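Local coordinates for 5-nitroimidazole antibiotic resistance protein (Bacteroides thetaiotaomicron, PDB 2FG9) that binds flavin-adenine dinucleotide and may, as a putative flavin-dependent oxidoreductase, contribute to resistance to 5-nitroimidazole antibiotics, at residues T65-S70 with R130-I135; M57-E62 with I88-G93; G74-M79 with K156-P161. All coordinates share one frame; numbering follows the deposited sequence.

Interaction 1 (T65-S70 with R130-I135). With FAD (flavin-adenine dinucleotide), chain C.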
loop_
_atom_site.group_PDB
_atom_site.type_symbol
_atom_site.label_atom_id
_atom_site.label_comp_id
_atom_site.label_asym_id
_atom_site.label_seq_id
_atom_site.Cartn_x
_atom_site.Cartn_y
_atom_site.Cartn_z
ATOM N N THR A 65 21.824 22.737 9.049
ATOM C CA THR A 65 21.069 23.928 8.743
ATOM C C THR A 65 19.720 23.582 8.132
ATOM O O THR A 65 19.627 22.724 7.223
ATOM C CB THR A 65 21.858 24.790 7.803
ATOM O OG1 THR A 65 23.215 24.814 8.245
ATOM C CG2 THR A 65 21.319 26.196 7.779
ATOM N N LEU A 66 18.679 24.223 8.662
ATOM C CA LEU A 66 17.331 24.080 8.140
ATOM C C LEU A 66 16.975 25.314 7.338
ATOM O O LEU A 66 17.373 26.428 7.703
ATOM C CB LEU A 66 16.315 23.921 9.283
ATOM C CG LEU A 66 16.335 22.555 9.953
ATOM C CD1 LEU A 66 15.564 22.613 11.257
ATOM C CD2 LEU A 66 15.734 21.551 9.059
ATOM N N TYR A 67 16.220 25.101 6.259
ATOM C CA TYR A 67 15.765 26.161 5.371
ATOM C C TYR A 67 14.260 26.037 5.208
ATOM O O TYR A 67 13.735 24.946 4.976
ATOM C CB TYR A 67 16.434 26.045 3.994
ATOM C CG TYR A 67 17.933 26.135 4.054
ATOM C CD1 TYR A 67 18.582 27.362 4.072
ATOM C CD2 TYR A 67 18.688 24.990 4.158
ATOM C CE1 TYR A 67 19.994 27.437 4.153
ATOM C CE2 TYR A 67 20.053 25.041 4.220
ATOM C CZ TYR A 67 20.707 26.264 4.232
ATOM O OH TYR A 67 22.073 26.230 4.285
ATOM N N LEU A 68 13.587 27.164 5.309
ATOM C CA LEU A 68 12.184 27.259 5.100
ATOM C C LEU A 68 11.911 28.475 4.242
ATOM O O LEU A 68 12.824 29.232 3.902
ATOM C CB LEU A 68 11.457 27.368 6.425
ATOM C CG LEU A 68 11.825 26.287 7.450
ATOM C CD1 LEU A 68 12.823 26.797 8.392
ATOM C CD2 LEU A 68 10.616 25.791 8.237
ATOM N N HIS A 69 10.653 28.636 3.862
ATOM C CA HIS A 69 10.261 29.794 3.098
ATOM C C HIS A 69 8.817 30.077 3.360
ATOM O O HIS A 69 8.083 29.178 3.767
ATOM C CB HIS A 69 10.536 29.635 1.590
ATOM C CG HIS A 69 9.882 28.445 0.971
ATOM N ND1 HIS A 69 8.968 27.657 1.640
ATOM C CD2 HIS A 69 9.987 27.921 -0.271
ATOM C CE1 HIS A 69 8.557 26.688 0.842
ATOM N NE2 HIS A 69 9.162 26.824 -0.324
ATOM N N SER A 70 8.442 31.345 3.193
ATOM C CA SER A 70 7.111 31.817 3.449
ATOM C C SER A 70 6.885 33.106 2.652
ATOM O O SER A 70 7.793 33.598 1.978
ATOM C CB SER A 70 6.936 32.078 4.949
ATOM O OG SER A 70 7.802 33.098 5.429
ATOM N N ARG A 130 17.950 31.653 -3.782
ATOM C CA ARG A 130 17.754 30.577 -4.763
ATOM C C ARG A 130 18.412 29.274 -4.354
ATOM O O ARG A 130 17.846 28.177 -4.550
ATOM C CB ARG A 130 18.350 30.941 -6.119
ATOM C CG ARG A 130 17.670 32.076 -6.818
ATOM C CD ARG A 130 18.005 32.050 -8.291
ATOM N NE ARG A 130 17.019 32.765 -9.069
ATOM C CZ ARG A 130 16.998 34.075 -9.172
ATOM N NH1 ARG A 130 17.916 34.812 -8.563
ATOM N NH2 ARG A 130 16.071 34.654 -9.905
ATOM N N HIS A 131 19.629 29.385 -3.840
ATOM C CA HIS A 131 20.376 28.232 -3.357
ATOM C C HIS A 131 19.581 27.505 -2.284
ATOM O O HIS A 131 19.355 26.289 -2.375
ATOM C CB HIS A 131 21.734 28.677 -2.796
ATOM C CG HIS A 131 22.522 27.554 -2.201
ATOM N ND1 HIS A 131 22.932 26.463 -2.943
ATOM C CD2 HIS A 131 22.924 27.321 -0.926
ATOM C CE1 HIS A 131 23.573 25.617 -2.154
ATOM N NE2 HIS A 131 23.593 26.118 -0.929
ATOM N N ALA A 132 19.135 28.273 -1.289
ATOM C CA ALA A 132 18.335 27.755 -0.205
ATOM C C ALA A 132 17.010 27.186 -0.679
ATOM O O ALA A 132 16.570 26.134 -0.189
ATOM C CB ALA A 132 18.091 28.833 0.802
ATOM N N LEU A 133 16.357 27.882 -1.605
ATOM C CA LEU A 133 15.106 27.381 -2.154
ATOM C C LEU A 133 15.322 26.035 -2.816
ATOM O O LEU A 133 14.475 25.179 -2.739
ATOM C CB LEU A 133 14.479 28.356 -3.139
ATOM C CG LEU A 133 13.808 29.572 -2.537
ATOM C CD1 LEU A 133 13.741 30.715 -3.505
ATOM C CD2 LEU A 133 12.454 29.225 -2.066
ATOM N N ASP A 134 16.489 25.840 -3.400
ATOM C CA ASP A 134 16.835 24.555 -4.026
ATOM C C ASP A 134 16.958 23.434 -3.005
ATOM O O ASP A 134 16.545 22.311 -3.274
ATOM C CB ASP A 134 18.140 24.656 -4.803
ATOM C CG ASP A 134 17.955 25.246 -6.182
ATOM O OD1 ASP A 134 16.792 25.494 -6.600
ATOM O OD2 ASP A 134 18.984 25.454 -6.869
ATOM N N ILE A 135 17.552 23.742 -1.858
ATOM C CA ILE A 135 17.675 22.763 -0.780
ATOM C C ILE A 135 16.281 22.355 -0.317
ATOM O O ILE A 135 16.010 21.179 -0.054
ATOM C CB ILE A 135 18.541 23.303 0.376
ATOM C CG1 ILE A 135 19.951 23.547 -0.135
ATOM C CG2 ILE A 135 18.597 22.310 1.546
ATOM C CD1 ILE A 135 20.732 24.484 0.698
HETATM P PA FAD C . -1.151 33.938 9.989
HETATM O O1A FAD C . -0.296 35.101 10.460
HETATM O O2A FAD C . -2.020 34.153 8.763
HETATM O O5B FAD C . -2.093 33.510 11.224
HETATM C C5B FAD C . -3.494 33.595 11.139
HETATM C C4B FAD C . -4.123 32.643 12.157
HETATM O O4B FAD C . -4.670 31.508 11.478
HETATM C C3B FAD C . -3.184 32.083 13.236
HETATM O O3B FAD C . -2.924 32.935 14.341
HETATM C C2B FAD C . -3.934 30.813 13.594
HETATM O O2B FAD C . -5.076 31.032 14.415
HETATM C C1B FAD C . -4.376 30.331 12.211
HETATM N N9A FAD C . -3.320 29.465 11.602
HETATM C C8A FAD C . -2.101 29.840 11.105
HETATM N N7A FAD C . -1.448 28.741 10.690
HETATM C C5A FAD C . -2.229 27.643 10.875
HETATM C C6A FAD C . -2.031 26.256 10.599
HETATM N N6A FAD C . -1.237 25.894 9.574
HETATM N N1A FAD C . -3.037 25.378 10.950
HETATM C C2A FAD C . -4.213 25.853 11.539
HETATM N N3A FAD C . -4.418 27.196 11.814
HETATM C C4A FAD C . -3.428 28.094 11.475
HETATM N N1 FAD C . 3.612 27.971 5.086
HETATM C C2 FAD C . 4.736 28.668 4.665
HETATM O O2 FAD C . 4.767 29.906 4.691
HETATM N N3 FAD C . 5.814 27.963 4.179
HETATM C C4 FAD C . 5.783 26.564 4.133
HETATM O O4 FAD C . 6.846 26.001 4.009
HETATM C C4X FAD C . 4.665 25.867 4.559
HETATM N N5 FAD C . 4.566 24.481 4.538
HETATM C C5X FAD C . 3.385 23.838 4.998
HETATM C C6 FAD C . 3.292 22.477 5.007
HETATM C C7 FAD C . 2.161 21.841 5.482
HETATM C C7M FAD C . 2.507 20.522 6.093
HETATM C C8 FAD C . 1.093 22.581 5.939
HETATM C C8M FAD C . -0.086 22.023 6.636
HETATM C C9 FAD C . 1.158 23.943 5.928
HETATM C C9A FAD C . 2.312 24.567 5.480
HETATM N N10 FAD C . 2.451 25.940 5.514
HETATM C C10 FAD C . 3.582 26.592 5.060
HETATM C "C1'" FAD C . 1.438 26.765 6.190
HETATM C "C2'" FAD C . 2.083 27.420 7.387
HETATM O "O2'" FAD C . 1.592 26.693 8.509
HETATM C "C3'" FAD C . 1.658 28.885 7.152
HETATM O "O3'" FAD C . 2.708 29.839 7.008
HETATM C "C4'" FAD C . 0.690 29.291 8.206
HETATM O "O4'" FAD C . -0.456 28.432 8.156
HETATM C "C5'" FAD C . 0.505 30.797 7.968
HETATM O "O5'" FAD C . 1.537 31.294 8.804
HETATM P P FAD C . 1.402 32.636 9.678
HETATM O O1P FAD C . 1.960 33.757 8.789
HETATM O O2P FAD C . 2.060 32.513 11.029
HETATM O O3P FAD C . -0.197 32.662 9.775
#
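Y67 and H69 of strand 65-70 are the side chains that meet helix 130-135, and they do so through apolar contacts. The Y67 ring takes A132 CB near CD1, at 3.6 Å, while I135 reaches the ring with both of its branches. I135 CG2 sits by Y67 CD2, and I135 CD1 forms an off-centre CH-pi contact, 4.1 Å from the centroid of the Y67 ring and 29° off its normal. H69 meets L133 edge-on: L133 CD2 lies in the plane of the imidazole, 3.3 Å from H69 CD2.

This is the antiparallel split barrel of the pyridoxamine 5'-phosphate oxidase family, in which segment 130-135 of helix 126-138 runs across strand 65-70 at 101°, the two segment axes 7.8 Å apart. V157 of the neighbouring strand 156-175 also touches A132.

One hydrogen bond goes to the flavin: H69 O accepts it from FAD N3, nearly straight, at 2.6 Å. S70 CB merely packs against FAD O2, 3.1 Å away. A chi1 of 57° folds H69 back beside its own backbone and leaves L133 CD2 and FAD O4 in the imidazole plane, the latter 3.6 Å from H69 ND1. M20 of the second subunit packs on H69 as well.

Interaction 2 (M57-E62 with I88-G93). With FAD (flavin-adenine dinucleotide), chain C.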
loop_
_atom_site.group_PDB
_atom_site.type_symbol
_atom_site.label_atom_id
_atom_site.label_comp_id
_atom_site.label_asym_id
_atom_site.label_seq_id
_atom_site.Cartn_x
_atom_site.Cartn_y
_atom_site.Cartn_z
HETATM N N MSE A 57 5.384 23.454 8.443
HETATM C CA MSE A 57 6.052 24.025 7.303
HETATM C C MSE A 57 6.868 23.019 6.557
HETATM O O MSE A 57 7.314 22.038 7.117
HETATM C CB MSE A 57 6.925 25.201 7.771
HETATM C CG MSE A 57 6.044 26.431 7.989
HETATM SE SE MSE A 57 6.951 27.801 8.531
HETATM C CE MSE A 57 7.643 28.524 6.803
ATOM N N ASN A 58 7.065 23.255 5.268
ATOM C CA ASN A 58 7.993 22.435 4.508
ATOM C C ASN A 58 9.410 22.916 4.764
ATOM O O ASN A 58 9.606 23.964 5.320
ATOM C CB ASN A 58 7.625 22.487 3.044
ATOM C CG ASN A 58 6.267 21.888 2.793
ATOM O OD1 ASN A 58 5.450 22.485 2.139
ATOM N ND2 ASN A 58 5.995 20.743 3.388
ATOM N N PHE A 59 10.393 22.124 4.407
ATOM C CA PHE A 59 11.728 22.415 4.787
ATOM C C PHE A 59 12.729 21.615 3.960
ATOM O O PHE A 59 12.389 20.613 3.275
ATOM C CB PHE A 59 11.925 22.062 6.257
ATOM C CG PHE A 59 11.950 20.587 6.512
ATOM C CD1 PHE A 59 10.782 19.901 6.704
ATOM C CD2 PHE A 59 13.137 19.875 6.477
ATOM C CE1 PHE A 59 10.788 18.544 6.891
ATOM C CE2 PHE A 59 13.161 18.502 6.661
ATOM C CZ PHE A 59 11.989 17.841 6.850
ATOM N N GLY A 60 13.968 22.064 4.060
ATOM C CA GLY A 60 15.103 21.353 3.623
ATOM C C GLY A 60 16.114 21.346 4.734
ATOM O O GLY A 60 16.096 22.182 5.651
ATOM N N TYR A 61 16.995 20.365 4.672
ATOM C CA TYR A 61 18.040 20.219 5.661
ATOM C C TYR A 61 19.318 19.840 4.955
ATOM O O TYR A 61 19.354 18.835 4.231
ATOM C CB TYR A 61 17.688 19.146 6.692
ATOM C CG TYR A 61 18.775 18.909 7.717
ATOM C CD1 TYR A 61 18.956 19.772 8.788
ATOM C CD2 TYR A 61 19.639 17.842 7.587
ATOM C CE1 TYR A 61 19.978 19.564 9.698
ATOM C CE2 TYR A 61 20.658 17.623 8.493
ATOM C CZ TYR A 61 20.829 18.484 9.543
ATOM O OH TYR A 61 21.816 18.234 10.466
ATOM N N GLU A 62 20.361 20.654 5.143
ATOM C CA GLU A 62 21.707 20.189 4.874
ATOM C C GLU A 62 22.745 20.863 5.756
ATOM O O GLU A 62 22.611 22.032 6.128
ATOM C CB GLU A 62 22.033 20.316 3.389
ATOM C CG GLU A 62 22.476 21.672 2.915
ATOM C CD GLU A 62 23.031 21.629 1.492
ATOM O OE1 GLU A 62 22.562 20.798 0.664
ATOM O OE2 GLU A 62 23.927 22.445 1.214
ATOM N N ILE A 88 12.110 23.425 16.092
ATOM C CA ILE A 88 11.551 22.767 14.950
ATOM C C ILE A 88 11.592 21.262 15.163
ATOM O O ILE A 88 12.648 20.668 15.315
ATOM C CB ILE A 88 12.286 23.168 13.675
ATOM C CG1 ILE A 88 12.305 24.693 13.540
ATOM C CG2 ILE A 88 11.614 22.489 12.476
ATOM C CD1 ILE A 88 13.001 25.241 12.312
ATOM N N THR A 89 10.412 20.659 15.150
ATOM C CA THR A 89 10.218 19.266 15.548
ATOM C C THR A 89 9.673 18.419 14.426
ATOM O O THR A 89 8.902 18.885 13.587
ATOM C CB THR A 89 9.290 19.223 16.753
ATOM O OG1 THR A 89 9.913 19.932 17.829
ATOM C CG2 THR A 89 9.038 17.832 17.214
ATOM N N PHE A 90 10.107 17.166 14.401
ATOM C CA PHE A 90 9.815 16.242 13.287
ATOM C C PHE A 90 9.403 14.909 13.884
ATOM O O PHE A 90 9.960 14.511 14.898
ATOM C CB PHE A 90 11.048 15.973 12.410
ATOM C CG PHE A 90 11.787 17.202 11.974
ATOM C CD1 PHE A 90 12.635 17.861 12.844
ATOM C CD2 PHE A 90 11.679 17.669 10.679
ATOM C CE1 PHE A 90 13.344 18.959 12.429
ATOM C CE2 PHE A 90 12.354 18.772 10.280
ATOM C CZ PHE A 90 13.182 19.428 11.150
ATOM N N SER A 91 8.448 14.222 13.278
ATOM C CA SER A 91 8.167 12.882 13.727
ATOM C C SER A 91 7.580 12.027 12.664
ATOM O O SER A 91 6.793 12.495 11.867
ATOM C CB SER A 91 7.207 12.901 14.919
ATOM O OG SER A 91 6.945 11.584 15.327
ATOM N N LEU A 92 7.921 10.746 12.692
ATOM C CA LEU A 92 7.347 9.786 11.753
ATOM C C LEU A 92 6.248 9.048 12.483
ATOM O O LEU A 92 6.214 8.997 13.744
ATOM C CB LEU A 92 8.396 8.781 11.296
ATOM C CG LEU A 92 9.816 9.358 11.199
ATOM C CD1 LEU A 92 10.854 8.224 11.025
ATOM C CD2 LEU A 92 9.851 10.433 10.067
ATOM N N GLY A 93 5.365 8.429 11.722
ATOM C CA GLY A 93 4.239 7.720 12.361
ATOM C C GLY A 93 4.666 6.705 13.424
ATOM O O GLY A 93 5.836 6.332 13.523
HETATM P PA FAD C . -1.151 33.938 9.989
HETATM O O1A FAD C . -0.296 35.101 10.460
HETATM O O2A FAD C . -2.020 34.153 8.763
HETATM O O5B FAD C . -2.093 33.510 11.224
HETATM C C5B FAD C . -3.494 33.595 11.139
HETATM C C4B FAD C . -4.123 32.643 12.157
HETATM O O4B FAD C . -4.670 31.508 11.478
HETATM C C3B FAD C . -3.184 32.083 13.236
HETATM O O3B FAD C . -2.924 32.935 14.341
HETATM C C2B FAD C . -3.934 30.813 13.594
HETATM O O2B FAD C . -5.076 31.032 14.415
HETATM C C1B FAD C . -4.376 30.331 12.211
HETATM N N9A FAD C . -3.320 29.465 11.602
HETATM C C8A FAD C . -2.101 29.840 11.105
HETATM N N7A FAD C . -1.448 28.741 10.690
HETATM C C5A FAD C . -2.229 27.643 10.875
HETATM C C6A FAD C . -2.031 26.256 10.599
HETATM N N6A FAD C . -1.237 25.894 9.574
HETATM N N1A FAD C . -3.037 25.378 10.950
HETATM C C2A FAD C . -4.213 25.853 11.539
HETATM N N3A FAD C . -4.418 27.196 11.814
HETATM C C4A FAD C . -3.428 28.094 11.475
HETATM N N1 FAD C . 3.612 27.971 5.086
HETATM C C2 FAD C . 4.736 28.668 4.665
HETATM O O2 FAD C . 4.767 29.906 4.691
HETATM N N3 FAD C . 5.814 27.963 4.179
HETATM C C4 FAD C . 5.783 26.564 4.133
HETATM O O4 FAD C . 6.846 26.001 4.009
HETATM C C4X FAD C . 4.665 25.867 4.559
HETATM N N5 FAD C . 4.566 24.481 4.538
HETATM C C5X FAD C . 3.385 23.838 4.998
HETATM C C6 FAD C . 3.292 22.477 5.007
HETATM C C7 FAD C . 2.161 21.841 5.482
HETATM C C7M FAD C . 2.507 20.522 6.093
HETATM C C8 FAD C . 1.093 22.581 5.939
HETATM C C8M FAD C . -0.086 22.023 6.636
HETATM C C9 FAD C . 1.158 23.943 5.928
HETATM C C9A FAD C . 2.312 24.567 5.480
HETATM N N10 FAD C . 2.451 25.940 5.514
HETATM C C10 FAD C . 3.582 26.592 5.060
HETATM C "C1'" FAD C . 1.438 26.765 6.190
HETATM C "C2'" FAD C . 2.083 27.420 7.387
HETATM O "O2'" FAD C . 1.592 26.693 8.509
HETATM C "C3'" FAD C . 1.658 28.885 7.152
HETATM O "O3'" FAD C . 2.708 29.839 7.008
HETATM C "C4'" FAD C . 0.690 29.291 8.206
HETATM O "O4'" FAD C . -0.456 28.432 8.156
HETATM C "C5'" FAD C . 0.505 30.797 7.968
HETATM O "O5'" FAD C . 1.537 31.294 8.804
HETATM P P FAD C . 1.402 32.636 9.678
HETATM O O1P FAD C . 1.960 33.757 8.789
HETATM O O2P FAD C . 2.060 32.513 11.029
HETATM O O3P FAD C . -0.197 32.662 9.775
#
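In the core of the split barrel, strand 41-46 pairs with both strand 52-62 and strand 85-99, and across it F59 and F90 meet as a T-shaped aromatic pair. The edge of F90 points into the face of F59: F90 CE2 stands 3.5 Å above the F59 plane, over its centre. The centroids are 5.0 Å apart and the planes stand at 73°. F59 reaches this place with CG between its backbone N and carbonyl carbon (chi1 72°), while F90 comes across with CG anti to its carbonyl carbon. C41 and I35 touch both rings, and the ring of H139 also meets F59, so the pair is buried.

The residues just before F59 serve the cofactor. The selenomethionine M57 lies over one face of the isoalloxazine, CG 3.7 Å above FAD C4X and CE above the pyrimidine part. N58 N donates to two flavin atoms at once, 2.9 Å to FAD N5 and 3.0 Å to FAD O4, both bonds bent, as a shared proton requires. A backbone donor at N5 and O4 would be expected to draw electron density toward that edge of the ring system, which could make the bound flavin easier to reduce.

Interaction 3 (G74-M79 with K156-P161); sequences GGKIEM and KVWKVP. With FAD (flavin-adenine dinucleotide), chain C; EDO (1,2-ethanediol), chain D.
K76 and W158 make the close part of this contact. The aliphatic end of the lysine runs by the benzo part of the indole, K76 CE 3.8 Å from W158 CZ2 with K76 CD nearly as near. Beyond it the ammonium enters the cofactor site, where four acceptors surround K76 NZ: FAD O3' at 2.8 Å, FAD O1P at 2.9 Å, FAD O5' at 3.0 Å and O2 of a 1,2-ethanediol, probably left by the crystallisation liquor. With three N-H groups for four acceptors, at least one proton must be shared. The chain leaves the backbone at a chi1 of 57° and stays extended until it bends at the last torsion (chi4 -61°). K76 N adds a bond of 3.0 Å to FAD O2P, so backbone and side chain of one residue hold the same phosphate from the start of helix 75-82.

The other side is looser. I77 CD1 approaches W158 CZ2 only to 4.1 Å, and I77 CG2 lies equally far from K156 NZ. K156 is partly exposed, but its ammonium bonds to P72 O and makes a cation-pi contact with F122.

The axes of segments 75-79 and 156-161 lie 12.1 Å apart at 49°, and side chains bridge the gap. F122 of strand 106-123 also meets W158 edge-to-face and touches I77, S70 OG of strand 65-70 bonds to W158 NE1, and M57 of strand 52-62 packs on both K76 and W158.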
loop_
_atom_site.group_PDB
_atom_site.type_symbol
_atom_site.label_atom_id
_atom_site.label_comp_id
_atom_site.label_asym_id
_atom_site.label_seq_id
_atom_site.Cartn_x
_atom_site.Cartn_y
_atom_site.Cartn_z
ATOM N N GLY A 74 2.599 37.698 7.658
ATOM C CA GLY A 74 2.846 38.572 8.789
ATOM C C GLY A 74 2.939 37.772 10.096
ATOM O O GLY A 74 3.939 37.848 10.807
ATOM N N GLY A 75 1.915 37.006 10.435
ATOM C CA GLY A 75 1.785 36.523 11.818
ATOM C C GLY A 75 3.079 36.039 12.429
ATOM O O GLY A 75 3.602 36.651 13.342
ATOM N N LYS A 76 3.596 34.943 11.887
ATOM C CA LYS A 76 4.860 34.341 12.323
ATOM C C LYS A 76 6.060 35.250 12.092
ATOM O O LYS A 76 7.098 35.093 12.746
ATOM C CB LYS A 76 5.098 32.998 11.615
ATOM C CG LYS A 76 5.097 33.046 10.069
ATOM C CD LYS A 76 5.003 31.602 9.507
ATOM C CE LYS A 76 5.120 31.506 8.013
ATOM N NZ LYS A 76 4.038 32.249 7.355
ATOM N N ILE A 77 5.920 36.208 11.183
ATOM C CA ILE A 77 7.013 37.125 10.864
ATOM C C ILE A 77 7.156 38.172 11.943
ATOM O O ILE A 77 8.256 38.413 12.435
ATOM C CB ILE A 77 6.801 37.804 9.477
ATOM C CG1 ILE A 77 6.590 36.728 8.380
ATOM C CG2 ILE A 77 7.930 38.801 9.158
ATOM C CD1 ILE A 77 7.617 35.582 8.393
ATOM N N GLU A 78 6.047 38.809 12.308
ATOM C CA GLU A 78 6.066 39.734 13.439
ATOM C C GLU A 78 6.682 39.075 14.685
ATOM O O GLU A 78 7.507 39.674 15.373
ATOM C CB GLU A 78 4.658 40.282 13.723
ATOM C CG GLU A 78 4.344 41.571 12.910
HETATM N N MSE A 79 6.322 37.818 14.941
HETATM C CA MSE A 79 6.812 37.132 16.131
HETATM C C MSE A 79 8.314 36.952 16.027
HETATM O O MSE A 79 9.044 37.231 16.964
HETATM C CB MSE A 79 6.134 35.765 16.312
HETATM C CG MSE A 79 4.645 35.825 16.378
HETATM SE SE MSE A 79 3.913 34.040 16.368
HETATM C CE MSE A 79 1.888 34.538 16.330
ATOM N N LYS A 156 10.141 35.093 1.655
ATOM C CA LYS A 156 11.133 35.163 2.709
ATOM C C LYS A 156 11.660 33.774 2.798
ATOM O O LYS A 156 10.894 32.820 2.862
ATOM C CB LYS A 156 10.554 35.604 4.049
ATOM C CG LYS A 156 10.687 37.111 4.273
ATOM C CD LYS A 156 10.163 37.476 5.618
ATOM C CE LYS A 156 10.578 38.887 6.041
ATOM N NZ LYS A 156 9.563 39.853 5.567
ATOM N N VAL A 157 12.979 33.679 2.776
ATOM C CA VAL A 157 13.643 32.426 2.914
ATOM C C VAL A 157 14.379 32.404 4.240
ATOM O O VAL A 157 15.273 33.219 4.477
ATOM C CB VAL A 157 14.616 32.175 1.760
ATOM C CG1 VAL A 157 15.145 30.759 1.859
ATOM C CG2 VAL A 157 13.908 32.363 0.397
ATOM N N TRP A 158 14.024 31.425 5.065
ATOM C CA TRP A 158 14.477 31.335 6.443
ATOM C C TRP A 158 15.657 30.426 6.490
ATOM O O TRP A 158 15.602 29.330 5.955
ATOM C CB TRP A 158 13.436 30.665 7.295
ATOM C CG TRP A 158 12.103 31.257 7.325
ATOM C CD1 TRP A 158 11.521 32.084 6.410
ATOM C CD2 TRP A 158 11.121 30.999 8.315
ATOM N NE1 TRP A 158 10.236 32.377 6.798
ATOM C CE2 TRP A 158 9.969 31.719 7.965
ATOM C CE3 TRP A 158 11.108 30.229 9.481
ATOM C CZ2 TRP A 158 8.813 31.693 8.737
ATOM C CZ3 TRP A 158 9.965 30.215 10.250
ATOM C CH2 TRP A 158 8.837 30.942 9.874
ATOM N N LYS A 159 16.732 30.875 7.119
ATOM C CA LYS A 159 17.886 30.034 7.389
ATOM C C LYS A 159 17.971 29.874 8.882
ATOM O O LYS A 159 17.876 30.854 9.642
ATOM C CB LYS A 159 19.164 30.677 6.861
ATOM C CG LYS A 159 20.433 29.872 7.072
ATOM C CD LYS A 159 21.576 30.609 6.433
ATOM C CE LYS A 159 22.890 29.873 6.645
ATOM N NZ LYS A 159 24.037 30.616 6.036
ATOM N N VAL A 160 18.123 28.631 9.302
ATOM C CA VAL A 160 18.135 28.287 10.729
ATOM C C VAL A 160 19.296 27.354 10.974
ATOM O O VAL A 160 19.151 26.120 10.852
ATOM C CB VAL A 160 16.835 27.590 11.164
ATOM C CG1 VAL A 160 16.841 27.377 12.670
ATOM C CG2 VAL A 160 15.610 28.397 10.735
ATOM N N PRO A 161 20.463 27.933 11.284
ATOM C CA PRO A 161 21.559 27.058 11.691
ATOM C C PRO A 161 21.137 26.373 12.972
ATOM O O PRO A 161 20.585 27.031 13.868
ATOM C CB PRO A 161 22.730 28.012 11.935
ATOM C CG PRO A 161 22.359 29.336 11.225
ATOM C CD PRO A 161 20.834 29.360 11.287
HETATM P PA FAD C . -1.151 33.938 9.989
HETATM O O1A FAD C . -0.296 35.101 10.460
HETATM O O2A FAD C . -2.020 34.153 8.763
HETATM O O5B FAD C . -2.093 33.510 11.224
HETATM C C5B FAD C . -3.494 33.595 11.139
HETATM C C4B FAD C . -4.123 32.643 12.157
HETATM O O4B FAD C . -4.670 31.508 11.478
HETATM C C3B FAD C . -3.184 32.083 13.236
HETATM O O3B FAD C . -2.924 32.935 14.341
HETATM C C2B FAD C . -3.934 30.813 13.594
HETATM O O2B FAD C . -5.076 31.032 14.415
HETATM C C1B FAD C . -4.376 30.331 12.211
HETATM N N9A FAD C . -3.320 29.465 11.602
HETATM C C8A FAD C . -2.101 29.840 11.105
HETATM N N7A FAD C . -1.448 28.741 10.690
HETATM C C5A FAD C . -2.229 27.643 10.875
HETATM C C6A FAD C . -2.031 26.256 10.599
HETATM N N6A FAD C . -1.237 25.894 9.574
HETATM N N1A FAD C . -3.037 25.378 10.950
HETATM C C2A FAD C . -4.213 25.853 11.539
HETATM N N3A FAD C . -4.418 27.196 11.814
HETATM C C4A FAD C . -3.428 28.094 11.475
HETATM N N1 FAD C . 3.612 27.971 5.086
HETATM C C2 FAD C . 4.736 28.668 4.665
HETATM O O2 FAD C . 4.767 29.906 4.691
HETATM N N3 FAD C . 5.814 27.963 4.179
HETATM C C4 FAD C . 5.783 26.564 4.133
HETATM O O4 FAD C . 6.846 26.001 4.009
HETATM C C4X FAD C . 4.665 25.867 4.559
HETATM N N5 FAD C . 4.566 24.481 4.538
HETATM C C5X FAD C . 3.385 23.838 4.998
HETATM C C6 FAD C . 3.292 22.477 5.007
HETATM C C7 FAD C . 2.161 21.841 5.482
HETATM C C7M FAD C . 2.507 20.522 6.093
HETATM C C8 FAD C . 1.093 22.581 5.939
HETATM C C8M FAD C . -0.086 22.023 6.636
HETATM C C9 FAD C . 1.158 23.943 5.928
HETATM C C9A FAD C . 2.312 24.567 5.480
HETATM N N10 FAD C . 2.451 25.940 5.514
HETATM C C10 FAD C . 3.582 26.592 5.060
HETATM C "C1'" FAD C . 1.438 26.765 6.190
HETATM C "C2'" FAD C . 2.083 27.420 7.387
HETATM O "O2'" FAD C . 1.592 26.693 8.509
HETATM C "C3'" FAD C . 1.658 28.885 7.152
HETATM O "O3'" FAD C . 2.708 29.839 7.008
HETATM C "C4'" FAD C . 0.690 29.291 8.206
HETATM O "O4'" FAD C . -0.456 28.432 8.156
HETATM C "C5'" FAD C . 0.505 30.797 7.968
HETATM O "O5'" FAD C . 1.537 31.294 8.804
HETATM P P FAD C . 1.402 32.636 9.678
HETATM O O1P FAD C . 1.960 33.757 8.789
HETATM O O2P FAD C . 2.060 32.513 11.029
HETATM O O3P FAD C . -0.197 32.662 9.775
HETATM C C1 EDO D . 1.337 32.416 3.131
HETATM O O1 EDO D . 0.624 32.453 4.377
HETATM C C2 EDO D . 2.642 31.635 3.287
HETATM O O2 EDO D . 3.435 32.151 4.373
#

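In the fold
The three contacts share one antiparallel sheet and one FAD. Along the chain the segments come in the order 57-62, 65-70, 74-79, 88-93, 130-135, 156-161, so every pair of interactions crosses. In the sheet, strand 65-70 lies between 52-62 and 156-175, which joins interaction 1 to both others by backbone bonding. The centres of interactions 1 and 3 are 12 Å apart, those of 1 and 2 13 Å, and those of 2 and 3 16 Å. Interaction 2 is nearest the centre of the chain. Each contributes to the cofactor: 65-70 and 57-62 bond the isoalloxazine, 74-79 the ribityl and phosphate, while the second subunit completes the site.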